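11S globulin seed storage protein (Amaranthus hypochondriacus, PDB 3QAC) probably serves as a seed storage protein, a nutrient reservoir of the 11S globulin family that assembles from subunits each carrying two cupin domains. Local coordinates at residues A[305-310]-A[446-451]; A[324-329]-A[399-404]; A[336-341]-A[385-390]; A[342-347]-A[404-409]. All blocks are in the same frame, centred on the assembly; numbering follows the deposited sequence.

Contact 1. Residues A[305-310]-A[446-451]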
loop_
_atom_site.group_PDB
_atom_site.type_symbol
_atom_site.label_atom_id
_atom_site.label_comp_id
_atom_site.label_asym_id
_atom_site.label_seq_id
_atom_site.Cartn_x
_atom_site.Cartn_y
_atom_site.Cartn_z
ATOM N N GLY A 305 21.762 -23.691 18.082
ATOM C CA GLY A 305 20.904 -22.696 18.699
ATOM C C GLY A 305 19.451 -22.788 18.243
ATOM O O GLY A 305 18.973 -23.844 17.820
ATOM N N ARG A 306 18.745 -21.669 18.314
ATOM C CA ARG A 306 17.355 -21.654 17.898
ATOM C C ARG A 306 16.906 -20.339 17.253
ATOM O O ARG A 306 17.530 -19.269 17.409
ATOM C CB ARG A 306 16.438 -22.000 19.072
ATOM C CG ARG A 306 16.528 -21.038 20.217
ATOM C CD ARG A 306 15.329 -21.188 21.121
ATOM N NE ARG A 306 15.697 -21.088 22.530
ATOM C CZ ARG A 306 15.674 -19.961 23.242
ATOM N NH1 ARG A 306 16.030 -19.987 24.524
ATOM N NH2 ARG A 306 15.301 -18.808 22.682
ATOM N N LEU A 307 15.798 -20.446 16.536
ATOM C CA LEU A 307 15.198 -19.329 15.852
ATOM C C LEU A 307 13.726 -19.388 16.198
ATOM O O LEU A 307 13.117 -20.448 16.150
ATOM C CB LEU A 307 15.426 -19.484 14.353
ATOM C CG LEU A 307 15.126 -18.320 13.438
ATOM C CD1 LEU A 307 16.041 -17.123 13.783
ATOM C CD2 LEU A 307 15.335 -18.777 12.015
ATOM N N THR A 308 13.159 -18.259 16.589
ATOM C CA THR A 308 11.767 -18.218 17.007
ATOM C C THR A 308 11.084 -17.066 16.314
ATOM O O THR A 308 11.511 -15.921 16.453
ATOM C CB THR A 308 11.648 -18.039 18.524
ATOM O OG1 THR A 308 12.224 -19.170 19.176
ATOM C CG2 THR A 308 10.200 -17.919 18.937
ATOM N N THR A 309 10.042 -17.365 15.545
ATOM C CA THR A 309 9.395 -16.327 14.754
ATOM C C THR A 309 8.115 -15.819 15.386
ATOM O O THR A 309 7.361 -16.574 15.985
ATOM C CB THR A 309 9.097 -16.780 13.317
ATOM O OG1 THR A 309 8.058 -17.765 13.335
ATOM C CG2 THR A 309 10.329 -17.367 12.679
ATOM N N VAL A 310 7.901 -14.514 15.279
ATOM C CA VAL A 310 6.615 -13.927 15.589
ATOM C C VAL A 310 6.043 -13.401 14.290
ATOM O O VAL A 310 6.611 -12.492 13.663
ATOM C CB VAL A 310 6.742 -12.751 16.541
ATOM C CG1 VAL A 310 5.360 -12.334 17.027
ATOM C CG2 VAL A 310 7.626 -13.119 17.689
ATOM N N GLU A 446 22.096 -30.072 8.678
ATOM C CA GLU A 446 21.338 -29.230 9.592
ATOM C C GLU A 446 20.408 -28.290 8.839
ATOM O O GLU A 446 20.585 -28.042 7.652
ATOM C CB GLU A 446 22.264 -28.428 10.507
ATOM C CG GLU A 446 23.021 -29.279 11.512
ATOM C CD GLU A 446 24.477 -29.461 11.124
ATOM O OE1 GLU A 446 24.746 -29.894 9.982
ATOM O OE2 GLU A 446 25.351 -29.160 11.965
ATOM N N THR A 447 19.412 -27.784 9.552
ATOM C CA THR A 447 18.459 -26.820 9.028
ATOM C C THR A 447 18.776 -25.433 9.574
ATOM O O THR A 447 18.581 -25.176 10.761
ATOM C CB THR A 447 17.015 -27.181 9.456
ATOM O OG1 THR A 447 16.553 -28.299 8.694
ATOM C CG2 THR A 447 16.089 -26.014 9.213
ATOM N N THR A 448 19.280 -24.550 8.709
ATOM C CA THR A 448 19.350 -23.111 9.001
ATOM C C THR A 448 20.404 -22.720 10.027
ATOM O O THR A 448 21.160 -21.776 9.807
ATOM C CB THR A 448 17.987 -22.570 9.494
ATOM O OG1 THR A 448 17.018 -22.688 8.449
ATOM C CG2 THR A 448 18.104 -21.106 9.913
ATOM N N LEU A 449 20.413 -23.418 11.163
ATOM C CA LEU A 449 21.401 -23.206 12.216
ATOM C C LEU A 449 22.369 -24.378 12.266
ATOM O O LEU A 449 21.947 -25.534 12.306
ATOM C CB LEU A 449 20.712 -23.055 13.560
ATOM C CG LEU A 449 19.782 -21.851 13.641
ATOM C CD1 LEU A 449 19.163 -21.761 15.014
ATOM C CD2 LEU A 449 20.553 -20.587 13.320
ATOM N N PHE A 450 23.664 -24.070 12.251
ATOM C CA PHE A 450 24.716 -25.077 12.195
ATOM C C PHE A 450 25.665 -24.924 13.358
ATOM O O PHE A 450 25.922 -23.815 13.819
ATOM C CB PHE A 450 25.568 -24.903 10.940
ATOM C CG PHE A 450 24.791 -24.890 9.669
ATOM C CD1 PHE A 450 25.345 -24.345 8.525
ATOM C CD2 PHE A 450 23.512 -25.426 9.612
ATOM C CE1 PHE A 450 24.639 -24.338 7.341
ATOM C CE2 PHE A 450 22.790 -25.412 8.439
ATOM C CZ PHE A 450 23.348 -24.872 7.298
ATOM N N ARG A 451 26.216 -26.039 13.813
ATOM C CA ARG A 451 27.319 -25.978 14.741
ATOM C C ARG A 451 28.591 -25.823 13.923
ATOM O O ARG A 451 28.831 -26.583 12.983
ATOM C CB ARG A 451 27.378 -27.226 15.608
ATOM C CG ARG A 451 28.333 -27.063 16.768
ATOM C CD ARG A 451 28.471 -25.585 17.128
ATOM N NE ARG A 451 29.655 -25.345 17.939
ATOM C CZ ARG A 451 29.698 -25.511 19.258
ATOM N NH1 ARG A 451 28.615 -25.914 19.915
ATOM N NH2 ARG A 451 30.825 -25.273 19.919
#
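L449 reaches across to the backbone of G305 and R306, and in doing so ties together the two sheets of the C-terminal cupin barrel. One sheet contains strand 305-310, the other strand 449-450, and no hydrogen bond passes directly between the two segments: side chains do the joining. The leucine is fully stretched. Its CG stands anti to the carbonyl carbon (chi1 -62°), and chi2 of -179° carries CD1 on to the peptide between the two residues. There L449 CD1 lies 3.3 Å from R306 N, against the chain itself. At the backbone angles of G305 any CB would collide with the carbonyl oxygen of the residue before; the L449 methyl, by contrast, would only be touched.

L307 makes a second, lighter contact. Its chi1 of -168° sets CG anti to the backbone N, and from there the CD2 branch meets T448, the two side chains crossing at about a right angle. T448 turns CG2 to the leucine and keeps OG1 for a hydrogen bond with S410 OG. T448 is the middle residue of a gamma turn, closed by L449 N bonding to T447 O at 2.6 Å. M336 packs against L307, T448 and L449 alike, while V299 lies against both leucines. F450 points the other way, where it makes a cation-pi contact with R444 and meets S223 of the second subunit. The methyl-to-methyl touch is an easy one: L307 CD2 is 4.2 Å from T448 CG2.

Contact 2. Residues A[324-329]-A[399-404]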
loop_
_atom_site.group_PDB
_atom_site.type_symbol
_atom_site.label_atom_id
_atom_site.label_comp_id
_atom_site.label_asym_id
_atom_site.label_seq_id
_atom_site.Cartn_x
_atom_site.Cartn_y
_atom_site.Cartn_z
ATOM N N SER A 324 6.653 -8.547 11.137
ATOM C CA SER A 324 6.958 -9.766 11.837
ATOM C C SER A 324 8.271 -9.584 12.568
ATOM O O SER A 324 8.877 -8.518 12.523
ATOM C CB SER A 324 6.979 -10.964 10.886
ATOM O OG SER A 324 7.456 -10.595 9.613
ATOM N N ALA A 325 8.692 -10.625 13.268
ATOM C CA ALA A 325 9.863 -10.539 14.118
ATOM C C ALA A 325 10.428 -11.933 14.277
ATOM O O ALA A 325 9.743 -12.926 14.007
ATOM C CB ALA A 325 9.498 -9.962 15.467
ATOM N N ALA A 326 11.693 -12.007 14.668
ATOM C CA ALA A 326 12.277 -13.269 15.091
ATOM C C ALA A 326 13.320 -13.013 16.154
ATOM O O ALA A 326 13.922 -11.934 16.219
ATOM C CB ALA A 326 12.884 -13.996 13.925
ATOM N N LYS A 327 13.523 -14.003 17.003
ATOM C CA LYS A 327 14.660 -13.979 17.892
ATOM C C LYS A 327 15.539 -15.167 17.569
ATOM O O LYS A 327 15.046 -16.268 17.295
ATOM C CB LYS A 327 14.244 -14.009 19.349
ATOM C CG LYS A 327 15.420 -14.287 20.258
ATOM C CD LYS A 327 15.425 -13.400 21.477
ATOM C CE LYS A 327 16.560 -13.811 22.409
ATOM N NZ LYS A 327 16.389 -13.290 23.783
ATOM N N GLY A 328 16.842 -14.934 17.561
ATOM C CA GLY A 328 17.781 -15.988 17.273
ATOM C C GLY A 328 18.776 -16.139 18.400
ATOM O O GLY A 328 19.234 -15.145 18.973
ATOM N N VAL A 329 19.076 -17.386 18.753
ATOM C CA VAL A 329 20.214 -17.634 19.614
ATOM C C VAL A 329 21.193 -18.569 18.917
ATOM O O VAL A 329 20.841 -19.675 18.483
ATOM C CB VAL A 329 19.821 -18.127 21.033
ATOM C CG1 VAL A 329 18.639 -17.316 21.557
ATOM C CG2 VAL A 329 19.507 -19.612 21.031
ATOM N N SER A 399 15.334 -9.747 15.336
ATOM C CA SER A 399 15.133 -9.211 14.007
ATOM C C SER A 399 13.727 -8.638 13.893
ATOM O O SER A 399 12.733 -9.355 14.029
ATOM C CB SER A 399 15.329 -10.306 12.961
ATOM O OG SER A 399 16.689 -10.660 12.834
ATOM N N PHE A 400 13.641 -7.335 13.652
ATOM C CA PHE A 400 12.352 -6.717 13.393
ATOM C C PHE A 400 12.215 -6.763 11.880
ATOM O O PHE A 400 13.165 -6.471 11.162
ATOM C CB PHE A 400 12.336 -5.296 13.949
ATOM C CG PHE A 400 12.629 -5.224 15.430
ATOM C CD1 PHE A 400 13.935 -5.134 15.892
ATOM C CD2 PHE A 400 11.592 -5.271 16.365
ATOM C CE1 PHE A 400 14.193 -5.079 17.252
ATOM C CE2 PHE A 400 11.846 -5.210 17.718
ATOM C CZ PHE A 400 13.134 -5.116 18.165
ATOM N N LYS A 401 11.076 -7.213 11.383
ATOM C CA LYS A 401 10.946 -7.423 9.950
ATOM C C LYS A 401 9.830 -6.567 9.390
ATOM O O LYS A 401 8.711 -6.556 9.918
ATOM C CB LYS A 401 10.690 -8.891 9.638
ATOM C CG LYS A 401 11.929 -9.774 9.756
ATOM C CD LYS A 401 11.576 -11.203 10.157
ATOM C CE LYS A 401 12.642 -12.212 9.701
ATOM N NZ LYS A 401 13.802 -12.368 10.623
ATOM N N THR A 402 10.143 -5.857 8.313
ATOM C CA THR A 402 9.237 -4.855 7.768
ATOM C C THR A 402 8.144 -5.431 6.882
ATOM O O THR A 402 7.724 -4.776 5.944
ATOM C CB THR A 402 9.993 -3.816 6.938
ATOM O OG1 THR A 402 10.564 -4.463 5.802
ATOM C CG2 THR A 402 11.110 -3.183 7.761
ATOM N N SER A 403 7.693 -6.654 7.148
ATOM C CA SER A 403 6.466 -7.123 6.503
ATOM C C SER A 403 5.819 -8.250 7.254
ATOM O O SER A 403 6.369 -8.774 8.212
ATOM C CB SER A 403 6.705 -7.563 5.064
ATOM O OG SER A 403 7.228 -8.872 5.022
ATOM N N GLU A 404 4.629 -8.609 6.791
ATOM C CA GLU A 404 3.854 -9.668 7.396
ATOM C C GLU A 404 4.540 -11.001 7.106
ATOM O O GLU A 404 5.027 -11.224 6.006
ATOM C CB GLU A 404 2.435 -9.641 6.829
ATOM C CG GLU A 404 1.623 -10.869 7.174
ATOM C CD GLU A 404 0.136 -10.640 7.046
ATOM O OE1 GLU A 404 -0.266 -9.806 6.193
ATOM O OE2 GLU A 404 -0.627 -11.295 7.803
#
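S324 OG is held from two directions: it donates a short hydrogen bond of 2.5 Å to S403 O and accepts one from A406 N. The donor lies 19° out of the plane of the S403 carbonyl. To get there the serine takes a chi1 of 34°, away from a fully staggered rotamer, which suggests that the two bonds set its rotation. An alanine here would probably leave S403 O and A406 N without the hydroxyl that joins them, so that the loop after strand 394-401 would be less firmly fixed to the sheet.

Behind this clasp the segments pair as neighbouring antiparallel strands of the cupin jelly roll. S324 and K401 form a hydrogen-bonded pair, as do A326 and S399, where S399 N meets A326 O at 2.7 Å. Between them A325 and F400 make a non-hydrogen-bonded pair, and A325 CA comes 3.1 Å from S399 O in a CA-H...O contact. On the face of S324 and A326, the K401 chain runs back over its neighbour strand and bends at its end (chi4 85°), bringing NZ to 3.8 Å from A326 CB. The face of A325 and F400 packs on L73 of strand 72-78, in the N-terminal cupin domain. The main chains thus supply the regular pairing, and one buried hydroxyl extends it past the strand end into the following loop.

Contact 3. Residues A[336-341]-A[385-390]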
loop_
_atom_site.group_PDB
_atom_site.type_symbol
_atom_site.label_atom_id
_atom_site.label_comp_id
_atom_site.label_asym_id
_atom_site.label_seq_id
_atom_site.Cartn_x
_atom_site.Cartn_y
_atom_site.Cartn_z
ATOM N N MET A 336 24.330 -19.191 11.518
ATOM C CA MET A 336 23.130 -19.276 10.713
ATOM C C MET A 336 23.602 -19.237 9.268
ATOM O O MET A 336 24.278 -18.299 8.864
ATOM C CB MET A 336 22.205 -18.104 11.019
ATOM C CG MET A 336 20.898 -18.167 10.260
ATOM S SD MET A 336 19.686 -17.051 10.967
ATOM C CE MET A 336 18.234 -17.471 10.017
ATOM N N ALA A 337 23.283 -20.275 8.509
ATOM C CA ALA A 337 23.734 -20.364 7.134
ATOM C C ALA A 337 23.423 -19.097 6.356
ATOM O O ALA A 337 22.467 -18.387 6.661
ATOM C CB ALA A 337 23.116 -21.551 6.442
ATOM N N PRO A 338 24.232 -18.820 5.331
ATOM C CA PRO A 338 23.912 -17.679 4.479
ATOM C C PRO A 338 22.463 -17.815 4.037
ATOM O O PRO A 338 22.056 -18.882 3.599
ATOM C CB PRO A 338 24.849 -17.863 3.285
ATOM C CG PRO A 338 25.993 -18.659 3.815
ATOM C CD PRO A 338 25.374 -19.595 4.820
ATOM N N HIS A 339 21.693 -16.750 4.182
ATOM C CA HIS A 339 20.301 -16.768 3.793
ATOM C C HIS A 339 19.924 -15.373 3.366
ATOM O O HIS A 339 20.659 -14.414 3.604
ATOM C CB HIS A 339 19.420 -17.165 4.971
ATOM C CG HIS A 339 19.602 -16.280 6.160
ATOM N ND1 HIS A 339 20.742 -16.306 6.930
ATOM C CD2 HIS A 339 18.806 -15.323 6.694
ATOM C CE1 HIS A 339 20.637 -15.413 7.897
ATOM N NE2 HIS A 339 19.471 -14.803 7.777
ATOM N N TYR A 340 18.767 -15.264 2.730
ATOM C CA TYR A 340 18.227 -13.971 2.411
ATOM C C TYR A 340 16.767 -13.966 2.756
ATOM O O TYR A 340 16.106 -14.986 2.690
ATOM C CB TYR A 340 18.432 -13.666 0.941
ATOM C CG TYR A 340 17.518 -14.417 -0.002
ATOM C CD1 TYR A 340 17.807 -15.708 -0.407
ATOM C CD2 TYR A 340 16.394 -13.808 -0.509
ATOM C CE1 TYR A 340 16.983 -16.374 -1.297
ATOM C CE2 TYR A 340 15.574 -14.446 -1.393
ATOM C CZ TYR A 340 15.862 -15.732 -1.792
ATOM O OH TYR A 340 15.016 -16.362 -2.678
ATOM N N ASN A 341 16.275 -12.810 3.139
ATOM C CA ASN A 341 14.876 -12.649 3.423
ATOM C C ASN A 341 14.144 -12.285 2.137
ATOM O O ASN A 341 14.557 -11.352 1.416
ATOM C CB ASN A 341 14.712 -11.590 4.499
ATOM C CG ASN A 341 15.451 -11.964 5.795
ATOM O OD1 ASN A 341 14.859 -12.570 6.696
ATOM N ND2 ASN A 341 16.753 -11.620 5.882
ATOM N N ALA A 385 21.688 -10.926 0.920
ATOM C CA ALA A 385 22.154 -12.170 1.509
ATOM C C ALA A 385 23.020 -11.924 2.731
ATOM O O ALA A 385 23.810 -10.974 2.774
ATOM C CB ALA A 385 22.897 -12.987 0.497
ATOM N N ILE A 386 22.858 -12.792 3.726
ATOM C CA ILE A 386 23.514 -12.621 5.003
ATOM C C ILE A 386 23.844 -13.951 5.697
ATOM O O ILE A 386 23.099 -14.924 5.575
ATOM C CB ILE A 386 22.714 -11.682 5.929
ATOM C CG1 ILE A 386 23.252 -11.745 7.350
ATOM C CG2 ILE A 386 21.215 -12.024 5.910
ATOM C CD1 ILE A 386 22.585 -10.801 8.282
ATOM N N VAL A 387 24.995 -13.976 6.375
ATOM C CA VAL A 387 25.426 -15.080 7.235
ATOM C C VAL A 387 25.797 -14.535 8.615
ATOM O O VAL A 387 26.286 -13.416 8.756
ATOM C CB VAL A 387 26.619 -15.866 6.622
ATOM C CG1 VAL A 387 27.819 -14.946 6.379
ATOM C CG2 VAL A 387 26.992 -17.063 7.501
ATOM N N LYS A 388 25.504 -15.298 9.649
ATOM C CA LYS A 388 25.801 -14.853 10.999
ATOM C C LYS A 388 26.650 -15.918 11.663
ATOM O O LYS A 388 26.227 -17.068 11.785
ATOM C CB LYS A 388 24.522 -14.639 11.814
ATOM C CG LYS A 388 23.369 -13.983 11.050
ATOM C CD LYS A 388 22.257 -13.562 12.021
ATOM C CE LYS A 388 21.039 -13.014 11.305
ATOM N NZ LYS A 388 20.223 -14.111 10.736
ATOM N N GLN A 389 27.854 -15.542 12.073
ATOM C CA GLN A 389 28.762 -16.482 12.709
ATOM C C GLN A 389 29.015 -16.062 14.147
ATOM O O GLN A 389 29.667 -15.047 14.409
ATOM C CB GLN A 389 30.061 -16.569 11.921
ATOM C CG GLN A 389 31.231 -17.099 12.703
ATOM C CD GLN A 389 31.465 -18.560 12.453
ATOM O OE1 GLN A 389 32.019 -18.946 11.419
ATOM N NE2 GLN A 389 31.047 -19.390 13.398
ATOM N N ALA A 390 28.467 -16.832 15.081
ATOM C CA ALA A 390 28.660 -16.562 16.501
ATOM C C ALA A 390 30.120 -16.764 16.902
ATOM O O ALA A 390 30.835 -17.594 16.330
ATOM C CB ALA A 390 27.753 -17.458 17.336
HETATM O O HOH W 1 18.348 -12.628 9.331
#
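A chi1 of 56° puts H339 CG between its backbone N and carbonyl carbon, and the imidazole built on it lies alongside I386, while chi4 of 78° bends K388 so that its NZ comes round to the edge of the same ring. I386 CG2 sits over one face in a CH-pi contact, 4.0 Å from the centroid of the H339 ring and 21° off its normal. M336 CE lies against the opposite face. The ring's rotation is fixed by H339 ND1, which donates in the ring plane to A337 O at 2.7 Å. At the other nitrogen, H339 NE2 and K388 NZ stand 3.1 Å apart, and a water bridges them. It accepts from K388 NZ at 2.8 Å and bonds H339 NE2 at 2.9 Å. Both residues are buried, so the water gives their polar ends a partner.

The backbones pair antiparallel on both sides of a beta bulge. M336 and K388 form one hydrogen-bonded pair, with a weak return bond of 3.3 Å from K388 N to M336 O. The register then shifts by one at the corner made by P338, and H339 pairs with I386, H339 N reaching I386 O at 2.7 Å. Beside the corner, P338 CG packs 4.0 Å from V387 CB, the two side chains pointing the same way.

In this cupin sheet strand 385-391 runs between strands 335-341 and 354-360, and strands 408-410 and 449-450 also pair with 335-341. Helix 217-224 of the second subunit touches P338 and Q389; the Y340 ring stacks on F67 of that subunit, and Y340 OH hydrogen-bonds G145 O there.

Contact 4. Residues A[342-347]-A[404-409]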
loop_
_atom_site.group_PDB
_atom_site.type_symbol
_atom_site.label_atom_id
_atom_site.label_comp_id
_atom_site.label_asym_id
_atom_site.label_seq_id
_atom_site.Cartn_x
_atom_site.Cartn_y
_atom_site.Cartn_z
ATOM N N LEU A 342 13.069 -13.026 1.847
ATOM C CA LEU A 342 12.362 -12.888 0.570
ATOM C C LEU A 342 11.595 -11.604 0.483
ATOM O O LEU A 342 11.506 -10.996 -0.583
ATOM C CB LEU A 342 11.327 -13.992 0.349
ATOM C CG LEU A 342 11.588 -15.496 0.323
ATOM C CD1 LEU A 342 10.932 -16.117 -0.916
ATOM C CD2 LEU A 342 13.039 -15.873 0.449
ATOM N N ASN A 343 11.014 -11.193 1.601
ATOM C CA ASN A 343 9.933 -10.226 1.520
ATOM C C ASN A 343 10.085 -8.963 2.358
ATOM O O ASN A 343 9.237 -8.080 2.312
ATOM C CB ASN A 343 8.584 -10.924 1.807
ATOM C CG ASN A 343 8.717 -12.070 2.789
ATOM O OD1 ASN A 343 9.603 -12.072 3.651
ATOM N ND2 ASN A 343 7.839 -13.066 2.663
ATOM N N ALA A 344 11.159 -8.861 3.113
ATOM C CA ALA A 344 11.196 -7.877 4.180
ATOM C C ALA A 344 12.622 -7.396 4.481
ATOM O O ALA A 344 13.599 -8.148 4.310
ATOM C CB ALA A 344 10.565 -8.469 5.442
ATOM N N HIS A 345 12.728 -6.141 4.917
ATOM C CA HIS A 345 13.970 -5.636 5.489
ATOM C C HIS A 345 14.077 -6.243 6.859
ATOM O O HIS A 345 13.091 -6.455 7.548
ATOM C CB HIS A 345 13.975 -4.103 5.645
ATOM C CG HIS A 345 13.880 -3.370 4.350
ATOM N ND1 HIS A 345 14.946 -3.257 3.480
ATOM C CD2 HIS A 345 12.845 -2.729 3.761
ATOM C CE1 HIS A 345 14.567 -2.586 2.409
ATOM N NE2 HIS A 345 13.300 -2.248 2.557
ATOM N N ASN A 346 15.300 -6.476 7.276
ATOM C CA ASN A 346 15.512 -7.071 8.558
ATOM C C ASN A 346 16.359 -6.154 9.423
ATOM O O ASN A 346 17.539 -5.927 9.133
ATOM C CB ASN A 346 16.217 -8.389 8.336
ATOM C CG ASN A 346 16.178 -9.230 9.530
ATOM O OD1 ASN A 346 16.347 -8.727 10.632
ATOM N ND2 ASN A 346 15.927 -10.527 9.347
ATOM N N ILE A 347 15.767 -5.598 10.465
ATOM C CA ILE A 347 16.548 -4.777 11.363
ATOM C C ILE A 347 17.005 -5.703 12.454
ATOM O O ILE A 347 16.268 -5.985 13.390
ATOM C CB ILE A 347 15.784 -3.563 11.939
ATOM C CG1 ILE A 347 15.478 -2.553 10.837
ATOM C CG2 ILE A 347 16.629 -2.849 12.980
ATOM C CD1 ILE A 347 14.535 -3.089 9.732
ATOM N N GLU A 404 4.629 -8.609 6.791
ATOM C CA GLU A 404 3.854 -9.668 7.396
ATOM C C GLU A 404 4.540 -11.001 7.106
ATOM O O GLU A 404 5.027 -11.224 6.006
ATOM C CB GLU A 404 2.435 -9.641 6.829
ATOM C CG GLU A 404 1.623 -10.869 7.174
ATOM C CD GLU A 404 0.136 -10.640 7.046
ATOM O OE1 GLU A 404 -0.266 -9.806 6.193
ATOM O OE2 GLU A 404 -0.627 -11.295 7.803
ATOM N N ASN A 405 4.612 -11.872 8.103
ATOM C CA ASN A 405 5.159 -13.207 7.884
ATOM C C ASN A 405 6.334 -13.145 6.930
ATOM O O ASN A 405 6.320 -13.793 5.878
ATOM C CB ASN A 405 4.116 -14.131 7.260
ATOM C CG ASN A 405 2.739 -13.942 7.845
ATOM O OD1 ASN A 405 1.779 -13.729 7.108
ATOM N ND2 ASN A 405 2.627 -14.032 9.166
ATOM N N ALA A 406 7.327 -12.332 7.274
ATOM C CA ALA A 406 8.568 -12.316 6.526
ATOM C C ALA A 406 9.076 -13.752 6.476
ATOM O O ALA A 406 9.005 -14.487 7.454
ATOM C CB ALA A 406 9.594 -11.398 7.195
ATOM N N MET A 407 9.576 -14.143 5.320
ATOM C CA MET A 407 10.041 -15.486 5.106
ATOM C C MET A 407 11.467 -15.332 4.660
ATOM O O MET A 407 11.769 -14.415 3.907
ATOM C CB MET A 407 9.269 -16.088 3.945
ATOM C CG MET A 407 9.171 -17.575 3.973
ATOM S SD MET A 407 7.484 -18.009 4.428
ATOM C CE MET A 407 7.717 -18.619 6.106
ATOM N N PHE A 408 12.347 -16.222 5.087
ATOM C CA PHE A 408 13.687 -16.180 4.554
ATOM C C PHE A 408 14.005 -17.490 3.886
ATOM O O PHE A 408 13.255 -18.442 4.013
ATOM C CB PHE A 408 14.710 -15.846 5.635
ATOM C CG PHE A 408 14.911 -16.935 6.640
ATOM C CD1 PHE A 408 15.725 -18.014 6.360
ATOM C CD2 PHE A 408 14.311 -16.864 7.877
ATOM C CE1 PHE A 408 15.928 -19.010 7.303
ATOM C CE2 PHE A 408 14.503 -17.869 8.823
ATOM C CZ PHE A 408 15.316 -18.931 8.537
ATOM N N GLN A 409 15.110 -17.529 3.155
ATOM C CA GLN A 409 15.549 -18.758 2.543
ATOM C C GLN A 409 17.011 -18.959 2.830
ATOM O O GLN A 409 17.845 -18.118 2.480
ATOM C CB GLN A 409 15.329 -18.744 1.028
ATOM C CG GLN A 409 16.176 -19.793 0.312
ATOM C CD GLN A 409 15.573 -20.264 -1.007
ATOM O OE1 GLN A 409 14.715 -21.141 -1.024
ATOM N NE2 GLN A 409 16.038 -19.695 -2.114
#
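L342 lays its CD2 branch over the side chain of Q409, 3.7 Å from Q409 CB, while L342 CG lies 4.3 Å from M407 CB. A chi1 of -58° sets L342 CG anti to the carbonyl carbon, beside the backbone N and 3.7 Å from M407 O. The backbone of the same leucine anchors the contact: L342 N donates to M407 O at 2.8 Å, nearly straight and in the carbonyl plane.

Next along, the carboxamide of N343 presses against the backbone of A406 and M407, its side chain passing M407's at a slant. An alanine here would probably open a gap beside that backbone and leave the M407 peptide without its polar neighbour. At the far end two methyls meet closely, A344 CB lying 3.5 Å from A406 CB.

The contact joins two connections of the C-terminal cupin barrel, the one from strand 335-341 to strand 346-351 and the one from strand 394-401 to strand 408-410. F408 points back into the domain, its ring edge-to-face with that of H339. P88 of the second subunit packs on L342, M407 and Q409. H345, on the side away from segment 404-409, touches helix 43-48 of its own chain, and H345 NE2 hydrogen-bonds Q172 O of the second subunit.

How the contacts relate
All four contacts belong to the C-terminal cupin domain, and no ligand marks a site there. Contacts 1 and 2 share a sheet, where V310 N reaches A325 O at 2.7 Å. Contact 3 lies in the facing sheet, and T448 O to A337 N (2.9 Å) joins it to contact 1. Contacts 2 and 4, with centres about 7 Å apart, share E404 and are stitched by I347 N to F400 O at 2.8 Å. Contact 4 meets contact 3 through Q409 N and Y340 O, 2.8 Å apart. Its F408 ring also touches contact 1, with CE2 3.4 Å from L307 CD2, so apolar side chains from both sheets meet there.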